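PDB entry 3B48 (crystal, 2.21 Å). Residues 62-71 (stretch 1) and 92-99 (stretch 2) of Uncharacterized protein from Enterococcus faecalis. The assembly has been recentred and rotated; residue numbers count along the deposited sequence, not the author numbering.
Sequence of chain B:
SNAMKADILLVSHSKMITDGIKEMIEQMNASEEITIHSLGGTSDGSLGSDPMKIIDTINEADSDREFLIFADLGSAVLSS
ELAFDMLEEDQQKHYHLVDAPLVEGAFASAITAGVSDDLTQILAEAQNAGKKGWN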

# COMPACT_ATOMS: atom_id res chain seq x y z
N ASP B 62 -17.86 18.37 -6.23
CA ASP B 62 -19.32 18.45 -6.22
C ASP B 62 -19.90 17.83 -4.94
O ASP B 62 -19.27 16.98 -4.31
CB ASP B 62 -19.90 17.78 -7.47
CG ASP B 62 -19.66 18.59 -8.76
OD1 ASP B 62 -19.42 19.81 -8.67
OD2 ASP B 62 -19.72 18.00 -9.87
N SER B 63 -21.11 18.25 -4.57
CA SER B 63 -21.79 17.79 -3.34
C SER B 63 -22.40 16.37 -3.49
O SER B 63 -22.92 15.79 -2.53
CB SER B 63 -22.89 18.78 -2.96
OG SER B 63 -22.43 20.12 -3.02
N ASP B 64 -22.36 15.84 -4.71
CA ASP B 64 -23.03 14.60 -4.99
C ASP B 64 -22.10 13.41 -5.09
O ASP B 64 -22.44 12.42 -5.73
CB ASP B 64 -23.94 14.73 -6.23
CG ASP B 64 -23.20 15.11 -7.50
OD1 ASP B 64 -21.98 15.38 -7.47
OD2 ASP B 64 -23.88 15.14 -8.56
N ARG B 65 -20.93 13.53 -4.45
CA ARG B 65 -19.98 12.44 -4.31
C ARG B 65 -20.02 11.74 -2.93
O ARG B 65 -20.28 12.35 -1.88
CB ARG B 65 -18.52 12.91 -4.54
CG ARG B 65 -18.27 14.12 -5.45
CD ARG B 65 -18.53 13.83 -6.90
NE ARG B 65 -17.62 12.84 -7.46
CZ ARG B 65 -17.50 12.55 -8.75
NH1 ARG B 65 -18.24 13.20 -9.65
NH2 ARG B 65 -16.65 11.62 -9.15
N GLU B 66 -19.73 10.45 -2.97
CA GLU B 66 -19.29 9.70 -1.79
C GLU B 66 -17.79 9.71 -1.75
O GLU B 66 -17.14 9.39 -2.74
CB GLU B 66 -19.77 8.25 -1.87
CG GLU B 66 -21.25 8.17 -2.13
CD GLU B 66 -22.06 8.84 -1.03
OE1 GLU B 66 -21.55 8.95 0.12
OE2 GLU B 66 -23.22 9.23 -1.32
N PHE B 67 -17.23 10.10 -0.61
CA PHE B 67 -15.76 10.23 -0.48
C PHE B 67 -15.20 9.14 0.41
O PHE B 67 -15.49 9.10 1.61
CB PHE B 67 -15.36 11.60 0.05
CG PHE B 67 -15.87 12.76 -0.77
CD1 PHE B 67 -15.17 13.19 -1.91
CD2 PHE B 67 -17.03 13.44 -0.39
CE1 PHE B 67 -15.63 14.26 -2.67
CE2 PHE B 67 -17.51 14.50 -1.13
CZ PHE B 67 -16.82 14.93 -2.27
N LEU B 68 -14.37 8.29 -0.21
CA LEU B 68 -13.69 7.16 0.45
C LEU B 68 -12.24 7.47 0.78
O LEU B 68 -11.42 7.74 -0.12
CB LEU B 68 -13.75 5.90 -0.43
CG LEU B 68 -15.04 5.59 -1.20
CD1 LEU B 68 -15.06 4.13 -1.62
CD2 LEU B 68 -16.35 5.97 -0.47
N ILE B 69 -11.93 7.47 2.08
CA ILE B 69 -10.60 7.88 2.57
C ILE B 69 -9.73 6.69 3.00
O ILE B 69 -10.10 5.96 3.91
CB ILE B 69 -10.70 8.97 3.72
CG1 ILE B 69 -10.99 10.35 3.14
CG2 ILE B 69 -9.39 9.11 4.44
CD1 ILE B 69 -12.41 10.59 2.75
N PHE B 70 -8.61 6.49 2.29
CA PHE B 70 -7.60 5.51 2.64
C PHE B 70 -6.29 6.19 3.14
O PHE B 70 -5.85 7.19 2.58
CB PHE B 70 -7.27 4.59 1.45
CG PHE B 70 -8.46 3.94 0.84
CD1 PHE B 70 -8.70 2.58 1.02
CD2 PHE B 70 -9.38 4.69 0.10
CE1 PHE B 70 -9.82 1.99 0.47
CE2 PHE B 70 -10.49 4.07 -0.47
CZ PHE B 70 -10.71 2.73 -0.28
N ALA B 71 -5.71 5.64 4.20
CA ALA B 71 -4.41 6.09 4.71
C ALA B 71 -3.53 4.87 4.96
O ALA B 71 -4.02 3.74 5.10
CB ALA B 71 -4.57 6.93 5.99
N GLN B 92 -20.12 15.13 6.38
CA GLN B 92 -19.77 13.97 7.17
C GLN B 92 -20.53 12.74 6.73
O GLN B 92 -19.99 11.64 6.74
CB GLN B 92 -20.01 14.25 8.66
CG GLN B 92 -18.88 15.06 9.35
CD GLN B 92 -19.26 15.52 10.75
OE1 GLN B 92 -20.43 15.49 11.11
NE2 GLN B 92 -18.29 15.96 11.54
N LYS B 93 -21.78 12.92 6.31
CA LYS B 93 -22.65 11.82 5.87
C LYS B 93 -22.13 11.19 4.56
O LYS B 93 -22.46 10.04 4.22
CB LYS B 93 -24.10 12.33 5.75
CG LYS B 93 -25.09 11.38 5.07
CD LYS B 93 -26.51 11.60 5.52
CE LYS B 93 -26.78 10.96 6.89
NZ LYS B 93 -27.84 11.70 7.62
N HIS B 94 -21.30 11.95 3.86
CA HIS B 94 -20.67 11.48 2.64
C HIS B 94 -19.18 11.15 2.78
O HIS B 94 -18.52 10.92 1.78
CB HIS B 94 -20.94 12.48 1.51
CG HIS B 94 -22.40 12.65 1.22
ND1 HIS B 94 -23.23 11.59 0.96
CD2 HIS B 94 -23.18 13.76 1.18
CE1 HIS B 94 -24.46 12.03 0.77
NE2 HIS B 94 -24.46 13.34 0.89
N TYR B 95 -18.67 11.13 4.01
CA TYR B 95 -17.23 10.90 4.27
C TYR B 95 -17.01 9.54 4.94
O TYR B 95 -17.53 9.28 6.04
CB TYR B 95 -16.70 12.01 5.15
CG TYR B 95 -15.20 12.06 5.43
CD1 TYR B 95 -14.41 13.03 4.80
CD2 TYR B 95 -14.58 11.23 6.40
CE1 TYR B 95 -13.06 13.15 5.08
CE2 TYR B 95 -13.20 11.36 6.68
CZ TYR B 95 -12.47 12.33 6.00
OH TYR B 95 -11.15 12.55 6.20
N HIS B 96 -16.25 8.68 4.26
CA HIS B 96 -16.08 7.29 4.71
C HIS B 96 -14.62 6.93 4.91
O HIS B 96 -13.86 6.78 3.92
CB HIS B 96 -16.73 6.27 3.74
CG HIS B 96 -18.04 6.71 3.14
ND1 HIS B 96 -19.26 6.43 3.71
CD2 HIS B 96 -18.31 7.37 1.99
CE1 HIS B 96 -20.23 6.92 2.95
NE2 HIS B 96 -19.67 7.50 1.90
N LEU B 97 -14.23 6.76 6.17
CA LEU B 97 -12.92 6.27 6.55
C LEU B 97 -12.90 4.77 6.32
O LEU B 97 -13.62 4.01 6.99
CB LEU B 97 -12.66 6.53 8.03
CG LEU B 97 -12.48 7.97 8.49
CD1 LEU B 97 -12.55 8.05 10.01
CD2 LEU B 97 -11.20 8.58 7.95
N VAL B 98 -12.08 4.32 5.38
CA VAL B 98 -12.16 2.92 5.00
C VAL B 98 -11.10 2.17 5.75
O VAL B 98 -9.91 2.38 5.54
CB VAL B 98 -12.04 2.68 3.47
CG1 VAL B 98 -12.60 1.28 3.10
CG2 VAL B 98 -12.77 3.75 2.68
N ASP B 99 -11.55 1.30 6.65
CA ASP B 99 -10.61 0.49 7.42
C ASP B 99 -10.05 -0.61 6.54
O ASP B 99 -10.50 -1.76 6.57
CB ASP B 99 -11.29 -0.08 8.66
CG ASP B 99 -10.29 -0.37 9.76
OD1 ASP B 99 -9.14 -0.71 9.43
OD2 ASP B 99 -10.65 -0.24 10.94
O HOH W 1 -7.31 3.27 4.72

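Two neighbouring strands of one sheet run parallel here, joined by a ladder of four backbone hydrogen bonds, with a carboxylate-histidine cluster near its start and apolar packing on both faces. The strand axes approach to 4.8 Å and diverge by 26°, and together the stretches bury 577 Å². The ladder alternates as a parallel pair requires: Phe67 N donates to His94 O (2.8 Å), His96 N to Phe67 O (2.8 Å), Ile69 N to His96 O (2.8 Å) and Val98 N to Ile69 O (3.0 Å). Phe67 and Ile69 thus turn both their NH and CO groups toward the second stretch, while His96 supplies the matching pair from its side. Between these bonds, Leu68 CA lies 3.5 Å from His96 O, a CA-H...O contact that adds to the seam. The register pairs Phe67 with Tyr95, Leu68 with His96 and Ile69 with Leu97. A type I turn from Gln92 to Tyr95, closed by Tyr95 N to Gln92 O at 3.1 Å, leads the second stretch into its strand.

At the start of the ladder, Glu66 bends at chi1 and chi2 (both m), so that a CA-to-CB bond pointing sideways still delivers the carboxylate to two imidazoles. His96 NE2 donates to Glu66 OE1 at 3.0 Å and His94 ND1 donates to the same Glu66 OE1 at 3.2 Å; a weak bond from His94 ND1 to Glu66 OE2 spans 3.3 Å. Glu66 OE1 sits at the edge of each ring, near its plane, where a ring N-H can point at it. Histidine suits both positions because its ring carries a donor, and the reach of glutamate lets one acid serve the two. His94 also lays its CB 3.5 Å from Arg65 O, so that it covers the backbone just before the ladder.

Leu68 and His96 share one face of the sheet. Leu68 CD2 approaches His96 CD2 to 3.4 Å, and Leu68 CB lies 3.9 Å from Val98 CG2. Val98 CG2 also lies over one face of the Phe70 ring, 4.0 Å from its centroid and 3.7 Å from Phe70 CZ. Val98, buried and with its CA-to-CB bond toward the first stretch, is compact enough to touch both leucine and phenylalanine with one methyl.

On the face carrying Phe67, Ile69, Tyr95 and Leu97, Ile69 is the centre of the packing and has the largest area covered of any residue here. Its CD1 lies over the Tyr95 ring, 3.7 Å from the centroid and 17° off the normal, a CH-pi contact whose closest pair is Ile69 CD1 to Tyr95 CE1 at 3.5 Å. The other branch, Ile69 CG2, meets Leu97 CD2 at 4.0 Å, so beta-branching lets one side chain contact two neighbours. Tyrosine offers a broad apolar face to this methyl while its hydroxyl is hydrogen-bonded elsewhere in the structure. Beyond the ladder, water 1 accepts from Ala71 N (2.9 Å) and its oxygen lies 2.9 Å from Val98 O, linking the two stretches.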